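Local coordinates for 6-phosphogluconate dehydrogenase, NAD-binding (Mycolicibacterium smegmatis MC2 155, PDB 6SMT), which reduces imines to amines with S-enantioselectivity, using NADPH as the hydride-donating cofactor, at the interface of chains A and B. Numbering follows the deposited sequence. Chains: chain A/B, 6-phosphogluconate dehydrogenase, NAD-binding.

Contact 1: the interface of chains A and B. Residues chain A 127-129, 179, 183; chain B 214, 217, 221.
A:Phe183 on helix 171-199 has CG anti to its backbone N (chi1 176°), and the ring reaches out from that helix to the flank of chain B's helix 204-231. There B:Ile214 and B:Ile221 both hold CG1 beside the backbone N, anti to the carbonyl carbon, whereas B:Ile217 puts CG1 in the crowded position between N and carbonyl (chi1 67°). That turn, followed by an extended chi2, carries CD1 of B:Ile217 to the phenyl ring, 3.8 Å from A:Phe183 CE1, the side chains crossing at about a right angle. B:Ile221 arrives differently, tip to tip, with CD1 3.7 Å from the same CE1. The root of the aromatic side chain is taken by B:Ile214, whose CG2 branch lies 3.9 Å from A:Phe183 CB; its CG1 branch crosses A:Leu179 obliquely. A:Met127, A:Thr128 and A:Pro129 form the other wall, a loop following strand 120-126. A:Pro129 and B:Ile217 slide past each other in opposite directions, CD of the pyrrolidine ring 4.1 Å from CG2. The patch is apolar, held by van der Waals packing and hydrophobic burial. A:Met127, A:Thr128 and A:Phe183 also line the pocket of (2S)-2-ethylhexan-1-ol, which may come from purification or crystallisation. The carbonyl A:Met127 O meets the B:Ile217 CD1 methyl at 3.8 Å.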
# COMPACT_ATOMS: atom_id res chain seq x y z
N MET A 127 10.35 5.27 -11.62
CA MET A 127 9.32 5.00 -10.55
C MET A 127 8.26 4.03 -11.06
O MET A 127 7.21 3.85 -10.40
CB MET A 127 8.71 6.31 -10.10
CG MET A 127 9.66 7.37 -9.61
SD MET A 127 10.88 6.76 -8.43
CE MET A 127 9.83 5.93 -7.25
N THR A 128 8.47 3.37 -12.16
CA THR A 128 7.46 2.48 -12.81
C THR A 128 8.15 1.23 -13.26
O THR A 128 9.35 1.21 -13.56
CB THR A 128 6.71 3.20 -13.91
OG1 THR A 128 7.68 3.83 -14.78
CG2 THR A 128 5.85 4.31 -13.39
N PRO A 129 7.42 0.13 -13.45
CA PRO A 129 8.01 -1.14 -13.80
C PRO A 129 8.43 -1.26 -15.26
O PRO A 129 8.13 -0.39 -16.11
CB PRO A 129 6.95 -2.18 -13.45
CG PRO A 129 5.73 -1.44 -13.46
CD PRO A 129 5.98 -0.01 -13.07
N LEU A 179 8.99 7.33 -1.99
CA LEU A 179 8.07 6.62 -2.85
C LEU A 179 8.30 5.11 -2.77
O LEU A 179 7.33 4.33 -2.74
CB LEU A 179 8.18 7.16 -4.27
CG LEU A 179 7.81 8.61 -4.41
CD1 LEU A 179 8.22 9.10 -5.76
CD2 LEU A 179 6.31 8.84 -4.20
N PHE A 183 5.92 2.04 -1.55
CA PHE A 183 5.73 0.90 -2.41
C PHE A 183 6.09 -0.41 -1.69
O PHE A 183 5.25 -1.33 -1.69
CB PHE A 183 6.56 1.07 -3.68
CG PHE A 183 6.49 -0.11 -4.58
CD1 PHE A 183 5.37 -0.33 -5.38
CD2 PHE A 183 7.53 -1.08 -4.57
CE1 PHE A 183 5.23 -1.48 -6.12
CE2 PHE A 183 7.41 -2.16 -5.39
CZ PHE A 183 6.26 -2.42 -6.14
N ILE B 214 2.49 5.86 -7.51
CA ILE B 214 2.82 4.56 -6.87
C ILE B 214 1.51 3.80 -6.64
O ILE B 214 1.48 2.61 -6.93
CB ILE B 214 3.59 4.77 -5.56
CG1 ILE B 214 4.99 5.34 -5.84
CG2 ILE B 214 3.65 3.49 -4.78
CD1 ILE B 214 5.90 4.49 -6.64
N ILE B 217 0.47 1.89 -9.66
CA ILE B 217 1.19 0.70 -10.16
C ILE B 217 0.89 -0.52 -9.27
O ILE B 217 1.26 -1.64 -9.63
CB ILE B 217 2.71 0.89 -10.28
CG1 ILE B 217 3.43 1.06 -8.95
CG2 ILE B 217 3.00 2.07 -11.23
CD1 ILE B 217 4.97 1.07 -8.98
N ILE B 221 0.88 -5.02 -10.23
CA ILE B 221 1.96 -5.73 -9.53
C ILE B 221 1.33 -6.81 -8.63
O ILE B 221 1.79 -7.96 -8.57
CB ILE B 221 2.90 -4.76 -8.84
CG1 ILE B 221 3.68 -4.00 -9.92
CG2 ILE B 221 3.79 -5.48 -7.90
CD1 ILE B 221 4.42 -2.84 -9.46

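Contact 2: the interface of chains A and B. Residues chain A 197, 200-202, 206-207, 210; chain B 171, 174-175, 178-179.
B:Phe175 is the centre of this dimer patch, its ring set between helix 204-231 of chain A and the loop before it. A:Ile202 lays its CD1 methyl over one face of the ring, 3.8 Å from the centroid, in a CH-pi contact. A:His210 approaches in another way: its imidazole and the phenyl ring are 80° apart, edge-to-face, with A:His210 CD2 3.8 Å from B:Phe175 CE2. Beside the ring, A:Leu207 and B:Leu179 slide past each other in opposite directions, and A:Ala197 CB meets B:Ala178 CB at 3.9 Å. Toward the rim, B:Arg171 runs extended from CG to NE and meets A:Glu206 tip to tip. Its two terminal nitrogens grip the carboxylate end-on in a salt bridge: NH1 to A:Glu206 OE2 at 2.8 Å and NH2 to OE1 at 2.9 Å, both nearly straight at the hydrogen. Both oxygens lie close to the guanidinium plane, yet they are met from above the carboxylate plane, the two groups being turned 37° apart. B:Phe175 CE1 lies over one guanidinium face, 3.6 Å above its plane, which probably helps fix the group's orientation. NH2 also bonds A:Gly201 O, from above the carbonyl plane. A water joins B:Arg171 NE to A:Asn200 O, 2.8 Å from each.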
# COMPACT_ATOMS: atom_id res chain seq x y z
N ALA A 197 -4.51 -15.09 4.43
CA ALA A 197 -5.76 -15.42 3.75
C ALA A 197 -5.72 -16.89 3.38
O ALA A 197 -6.73 -17.61 3.55
CB ALA A 197 -5.98 -14.59 2.53
N ASN A 200 -6.56 -19.24 5.99
CA ASN A 200 -7.98 -19.12 6.35
C ASN A 200 -8.86 -19.59 5.15
O ASN A 200 -10.07 -19.25 5.17
CB ASN A 200 -8.38 -17.72 6.76
CG ASN A 200 -7.95 -17.39 8.16
OD1 ASN A 200 -8.81 -17.50 9.05
ND2 ASN A 200 -6.71 -16.95 8.39
N GLY A 201 -8.32 -20.29 4.20
CA GLY A 201 -9.13 -20.90 3.13
C GLY A 201 -9.59 -19.89 2.09
O GLY A 201 -10.55 -20.21 1.30
N ILE A 202 -8.81 -18.85 1.89
CA ILE A 202 -9.07 -17.86 0.82
C ILE A 202 -7.84 -17.80 -0.10
O ILE A 202 -6.81 -17.31 0.30
CB ILE A 202 -9.40 -16.46 1.37
CG1 ILE A 202 -10.51 -16.44 2.39
CG2 ILE A 202 -9.62 -15.47 0.26
CD1 ILE A 202 -10.56 -15.15 3.23
N GLU A 206 -9.30 -15.56 -5.15
CA GLU A 206 -10.57 -15.15 -4.54
C GLU A 206 -10.37 -13.81 -3.81
O GLU A 206 -11.37 -12.99 -3.77
CB GLU A 206 -11.11 -16.22 -3.59
CG GLU A 206 -12.49 -15.90 -3.03
CD GLU A 206 -13.12 -17.01 -2.20
OE1 GLU A 206 -12.38 -17.89 -1.72
OE2 GLU A 206 -14.34 -16.86 -1.91
N LEU A 207 -9.21 -13.60 -3.22
CA LEU A 207 -9.01 -12.31 -2.54
C LEU A 207 -8.89 -11.15 -3.51
O LEU A 207 -9.21 -10.00 -3.14
CB LEU A 207 -7.76 -12.41 -1.67
CG LEU A 207 -7.58 -11.28 -0.67
CD1 LEU A 207 -8.61 -11.42 0.44
CD2 LEU A 207 -6.17 -11.31 -0.09
N HIS A 210 -11.14 -8.06 -4.17
CA HIS A 210 -11.31 -7.22 -2.97
C HIS A 210 -10.04 -6.46 -2.66
O HIS A 210 -10.07 -5.31 -2.15
CB HIS A 210 -11.77 -8.08 -1.77
CG HIS A 210 -13.02 -8.81 -2.05
ND1 HIS A 210 -14.23 -8.11 -2.16
CD2 HIS A 210 -13.25 -10.08 -2.41
CE1 HIS A 210 -15.15 -9.02 -2.47
NE2 HIS A 210 -14.61 -10.22 -2.62
N ARG B 171 -16.56 -16.01 7.83
CA ARG B 171 -15.77 -15.85 6.60
C ARG B 171 -15.64 -14.39 6.18
O ARG B 171 -14.58 -14.08 5.58
CB ARG B 171 -16.31 -16.76 5.51
CG ARG B 171 -15.34 -17.01 4.36
CD ARG B 171 -15.76 -18.14 3.42
NE ARG B 171 -14.61 -18.57 2.69
CZ ARG B 171 -14.36 -18.27 1.43
NH1 ARG B 171 -15.19 -17.56 0.69
NH2 ARG B 171 -13.21 -18.68 0.90
N ALA B 174 -12.73 -13.22 7.97
CA ALA B 174 -11.49 -13.72 7.43
C ALA B 174 -11.03 -12.85 6.28
O ALA B 174 -9.80 -12.53 6.18
CB ALA B 174 -11.63 -15.14 7.00
N PHE B 175 -11.93 -12.48 5.35
CA PHE B 175 -11.51 -11.51 4.35
C PHE B 175 -11.07 -10.21 5.02
O PHE B 175 -10.08 -9.58 4.58
CB PHE B 175 -12.69 -11.20 3.40
CG PHE B 175 -12.95 -12.23 2.33
CD1 PHE B 175 -13.62 -13.43 2.57
CD2 PHE B 175 -12.53 -12.00 1.04
CE1 PHE B 175 -13.80 -14.37 1.56
CE2 PHE B 175 -12.69 -12.98 0.06
CZ PHE B 175 -13.39 -14.09 0.29
N ALA B 178 -7.51 -10.16 6.21
CA ALA B 178 -6.53 -10.04 5.09
C ALA B 178 -6.51 -8.64 4.52
O ALA B 178 -5.43 -8.01 4.27
CB ALA B 178 -6.84 -11.08 4.01
N LEU B 179 -7.67 -8.07 4.24
CA LEU B 179 -7.79 -6.81 3.52
C LEU B 179 -7.36 -5.66 4.43
O LEU B 179 -6.68 -4.68 3.98
CB LEU B 179 -9.21 -6.63 3.04
CG LEU B 179 -9.66 -7.68 2.01
CD1 LEU B 179 -11.17 -7.58 1.86
CD2 LEU B 179 -8.97 -7.47 0.67
O HOH W 1 -12.55 -19.95 4.04

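Contact 3: the interface of chains A and B. Residues chain A 263-264, 267-268, 271; chain B 188, 263-264, 267-268.
Two leucines at equivalent positions, A:Leu264 and B:Leu264, cross obliquely where the paired helices 263-280 meet, each packed on the other's backbone. B:Leu264 CG lies 3.5 Å from A:Leu264 O, and the reciprocal pair has the same spacing. The CD1 methyls reach farther, each to the alanine one turn along the opposite helix: B:Leu264 CD1 is 3.6 Å from A:Ala267 CB, and the counterpart contact on B:Ala267 matches it. These alanine methyls also abut the backbone of B:Gly263 and A:Gly263 respectively, so the helices come together closely at their first turns. In A:Leu264 CG stands beside the backbone N, anti to the carbonyl carbon (chi1 -85°). Around this centre, A:Tyr271 crosses B:Leu264 obliquely, CE2 3.8 Å from CD1. Its phenol oxygen OH binds a water at 2.7 Å, and the amide N of B:Leu264 meets that water at 3.0 Å in an almost straight bond. Within chain A, the carbonyl oxygen A:Ala267 O sits above the centre of the tyrosine ring, backing the face. Farther out, A:Phe268 has CG anti to its N and brings CE1 to 3.7 Å from B:Gly188 CA. The site thus pairs the N-terminal turns of helices 263-280, with the middle of chain B's long helix 171-199 alongside.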
# COMPACT_ATOMS: atom_id res chain seq x y z
N GLY A 263 5.63 -8.94 11.95
CA GLY A 263 6.48 -7.79 12.31
C GLY A 263 6.07 -6.47 11.75
O GLY A 263 6.27 -5.50 12.44
N LEU A 264 5.48 -6.41 10.53
CA LEU A 264 5.06 -5.08 10.06
C LEU A 264 3.89 -4.55 10.90
O LEU A 264 3.95 -3.38 11.35
CB LEU A 264 4.75 -5.09 8.55
CG LEU A 264 6.01 -4.89 7.66
CD1 LEU A 264 6.72 -6.17 7.45
CD2 LEU A 264 5.67 -4.30 6.31
N ALA A 267 5.12 -3.41 14.39
CA ALA A 267 5.72 -2.07 14.35
C ALA A 267 4.65 -1.02 14.29
O ALA A 267 4.66 -0.03 14.99
CB ALA A 267 6.72 -2.02 13.23
N PHE A 268 3.64 -1.26 13.43
CA PHE A 268 2.54 -0.30 13.32
C PHE A 268 1.80 -0.12 14.65
O PHE A 268 1.48 0.99 15.09
CB PHE A 268 1.59 -0.70 12.16
CG PHE A 268 0.53 0.30 11.85
CD1 PHE A 268 0.87 1.58 11.38
CD2 PHE A 268 -0.82 0.07 12.04
CE1 PHE A 268 -0.06 2.55 11.11
CE2 PHE A 268 -1.76 1.04 11.75
CZ PHE A 268 -1.40 2.23 11.25
N TYR A 271 3.40 2.27 17.05
CA TYR A 271 3.10 3.70 16.81
C TYR A 271 1.71 4.06 17.26
O TYR A 271 1.45 5.17 17.83
CB TYR A 271 3.25 4.07 15.34
CG TYR A 271 4.53 3.59 14.74
CD1 TYR A 271 5.78 3.73 15.36
CD2 TYR A 271 4.52 3.07 13.46
CE1 TYR A 271 6.95 3.32 14.73
CE2 TYR A 271 5.66 2.62 12.83
CZ TYR A 271 6.90 2.74 13.47
OH TYR A 271 8.07 2.32 12.89
N GLY B 188 0.61 2.67 7.14
CA GLY B 188 1.87 2.79 7.92
C GLY B 188 3.01 3.22 7.02
O GLY B 188 3.79 4.15 7.37
N GLY B 263 10.84 0.56 11.71
CA GLY B 263 10.34 -0.75 12.08
C GLY B 263 9.67 -1.55 10.96
O GLY B 263 9.88 -2.75 10.89
N LEU B 264 8.83 -0.90 10.12
CA LEU B 264 8.15 -1.70 9.11
C LEU B 264 9.17 -2.18 8.07
O LEU B 264 9.19 -3.37 7.71
CB LEU B 264 6.97 -0.98 8.45
CG LEU B 264 5.62 -1.14 9.22
CD1 LEU B 264 5.65 -0.20 10.34
CD2 LEU B 264 4.44 -0.97 8.33
N ALA B 267 11.39 -5.05 9.40
CA ALA B 267 10.70 -6.32 9.38
C ALA B 267 10.69 -6.90 7.96
O ALA B 267 11.02 -8.07 7.74
CB ALA B 267 9.29 -6.23 9.94
N PHE B 268 10.45 -6.03 6.97
CA PHE B 268 10.49 -6.49 5.58
C PHE B 268 11.88 -6.98 5.17
O PHE B 268 12.01 -8.00 4.50
CB PHE B 268 9.98 -5.36 4.67
CG PHE B 268 9.78 -5.78 3.23
CD1 PHE B 268 8.83 -6.72 2.86
CD2 PHE B 268 10.55 -5.17 2.25
CE1 PHE B 268 8.68 -7.09 1.53
CE2 PHE B 268 10.35 -5.52 0.93
CZ PHE B 268 9.44 -6.45 0.58
O HOH W 2 8.26 2.02 10.20

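All three contacts belong to one two-fold symmetric interface, each having a twin with the chains exchanged. Centres of their C-alpha atoms lie about 24 Å apart for contact 1 and contact 2, 20 Å for contact 1 and contact 3, and 22 Å for contact 2 and contact 3. Helix 171-199 serves all of them, and helix 204-231 joins contact 1 to contact 2. A:Leu179 takes part in contact 1 and its copy B:Leu179 in contact 2. This fits the imine reductase dimer, whose C-terminal helical domains interlock, contact 1 also bringing one chain's helix to the loop after strand 120-126 in the other's nucleotide-binding domain.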